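Local coordinates for hypothetical protein yibA (Escherichia coli, PDB 1OYZ) that is of unknown function, though it may have oxidoreductase activity, and folds into an all-helical array that includes HEAT repeats, at residues A[14-19]-A[40-45]. Residues are numbered along the deposited sequence; the frame is centred on the assembly and turned at random.
Sequences YGLYNQ and RISSAR
The guanidinium of Arg45 lies flat over one face of the Tyr17 ring, a stacked cation-pi pair in which CZ of Arg45 stands 4.1 Å from the ring centroid of Tyr17. The two planes are only 13° apart, and CZ lies over the face. NH2 of Arg45 reaches the inner end of the ring, 3.8 Å from CG of Tyr17, while CB of Arg45 meets the outer part at 3.8 Å from CE1 of Tyr17. One arginine thus touches the ring with both its root and its charged end, because its chain bends at chi3 and folds back over the tyrosine. Tyr17 carries its ring into this place with CG trans to the backbone N (chi1 165°). The carbonyl O of Ser42 lies near the ring plane, at the edge, 4.3 Å from CD1 of Tyr17. These residues join helix 14-21 to helix 37-50 at one end of the elongated all-helical array, part of which, further along the chain, belongs to the HEAT-repeat family; the two short axes pass 9.0 Å apart and cross at -57°. Tyr17 and Ser42 mark the nearest backbone approach, CA to CA 5.4 Å. Ser42 points its CB at helix 14-21, while its OG is hydrogen-bonded to the carbonyl O of Leu38, one turn earlier in its own helix. Tyr17 also packs on Val46 and Leu49, one and about two turns beyond Ser42. Replacing Tyr17 with an alanine would probably leave the Arg45 guanidinium without its aromatic platform and free to swing, and open a gap beside Val46 and Leu49.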
# COMPACT_ATOMS: atom_id res chain seq x y z
N TYR A 14 -1.71 -20.47 6.76
CA TYR A 14 -0.83 -20.77 7.89
C TYR A 14 -0.53 -22.27 8.02
O TYR A 14 0.63 -22.67 8.11
CB TYR A 14 -1.43 -20.23 9.19
CG TYR A 14 -0.45 -20.21 10.35
CD1 TYR A 14 0.74 -19.47 10.27
CD2 TYR A 14 -0.72 -20.91 11.52
CE1 TYR A 14 1.64 -19.44 11.35
CE2 TYR A 14 0.17 -20.89 12.60
CZ TYR A 14 1.35 -20.16 12.51
OH TYR A 14 2.23 -20.17 13.57
N GLY A 15 -1.58 -23.08 8.02
CA GLY A 15 -1.40 -24.52 8.13
C GLY A 15 -0.36 -25.07 7.16
O GLY A 15 0.56 -25.78 7.55
N LEU A 16 -0.50 -24.69 5.90
CA LEU A 16 0.41 -25.13 4.86
C LEU A 16 1.80 -24.55 5.07
O LEU A 16 2.81 -25.18 4.79
CB LEU A 16 -0.16 -24.69 3.50
CG LEU A 16 0.44 -25.23 2.19
CD1 LEU A 16 1.43 -24.25 1.69
CD2 LEU A 16 1.07 -26.61 2.37
N TYR A 17 1.85 -23.34 5.59
CA TYR A 17 3.12 -22.69 5.84
C TYR A 17 3.90 -23.49 6.91
O TYR A 17 5.11 -23.74 6.75
CB TYR A 17 2.86 -21.26 6.27
CG TYR A 17 4.04 -20.56 6.89
CD1 TYR A 17 5.13 -20.17 6.13
CD2 TYR A 17 4.02 -20.23 8.25
CE1 TYR A 17 6.18 -19.44 6.68
CE2 TYR A 17 5.06 -19.51 8.84
CZ TYR A 17 6.13 -19.12 8.04
OH TYR A 17 7.12 -18.37 8.60
N ASN A 18 3.20 -23.92 7.96
CA ASN A 18 3.82 -24.72 9.01
C ASN A 18 4.27 -26.06 8.46
O ASN A 18 5.29 -26.58 8.89
CB ASN A 18 2.86 -24.98 10.17
CG ASN A 18 2.63 -23.76 11.02
OD1 ASN A 18 1.70 -23.72 11.80
ND2 ASN A 18 3.49 -22.76 10.88
N GLN A 19 3.53 -26.63 7.52
CA GLN A 19 3.98 -27.90 6.96
C GLN A 19 5.31 -27.70 6.24
O GLN A 19 6.22 -28.52 6.38
CB GLN A 19 2.98 -28.47 5.94
CG GLN A 19 1.89 -29.34 6.51
CD GLN A 19 1.04 -29.95 5.41
OE1 GLN A 19 0.44 -29.23 4.61
NE2 GLN A 19 1.00 -31.27 5.35
N ARG A 40 4.70 -22.54 -4.23
CA ARG A 40 5.95 -21.82 -4.44
C ARG A 40 6.16 -20.70 -3.42
O ARG A 40 7.25 -20.47 -2.92
CB ARG A 40 5.97 -21.24 -5.86
CG ARG A 40 6.08 -22.31 -6.93
CD ARG A 40 6.34 -21.72 -8.32
NE ARG A 40 5.10 -21.38 -8.99
CZ ARG A 40 4.48 -20.21 -8.89
NH1 ARG A 40 5.01 -19.24 -8.15
NH2 ARG A 40 3.32 -20.03 -9.51
N ILE A 41 5.09 -19.99 -3.14
CA ILE A 41 5.15 -18.88 -2.21
C ILE A 41 5.43 -19.32 -0.77
O ILE A 41 6.27 -18.73 -0.06
CB ILE A 41 3.84 -18.13 -2.28
CG1 ILE A 41 3.77 -17.41 -3.63
CG2 ILE A 41 3.68 -17.23 -1.04
CD1 ILE A 41 2.39 -16.86 -3.98
N SER A 42 4.70 -20.35 -0.34
CA SER A 42 4.81 -20.88 1.01
C SER A 42 6.25 -21.30 1.27
O SER A 42 6.86 -20.92 2.28
CB SER A 42 3.86 -22.07 1.18
OG SER A 42 2.50 -21.63 1.17
N SER A 43 6.80 -22.08 0.33
CA SER A 43 8.18 -22.54 0.41
C SER A 43 9.11 -21.32 0.54
O SER A 43 9.95 -21.25 1.43
CB SER A 43 8.53 -23.34 -0.85
OG SER A 43 9.94 -23.53 -0.95
N ALA A 44 8.93 -20.36 -0.36
CA ALA A 44 9.75 -19.16 -0.34
C ALA A 44 9.61 -18.42 0.99
O ALA A 44 10.58 -17.87 1.50
CB ALA A 44 9.34 -18.22 -1.50
N ARG A 45 8.41 -18.40 1.56
CA ARG A 45 8.23 -17.71 2.85
C ARG A 45 9.10 -18.40 3.91
O ARG A 45 9.74 -17.73 4.70
CB ARG A 45 6.76 -17.73 3.31
CG ARG A 45 5.79 -16.87 2.47
CD ARG A 45 4.34 -16.89 3.03
NE ARG A 45 4.29 -16.37 4.41
CZ ARG A 45 3.40 -16.76 5.34
NH1 ARG A 45 3.44 -16.23 6.55
NH2 ARG A 45 2.48 -17.68 5.06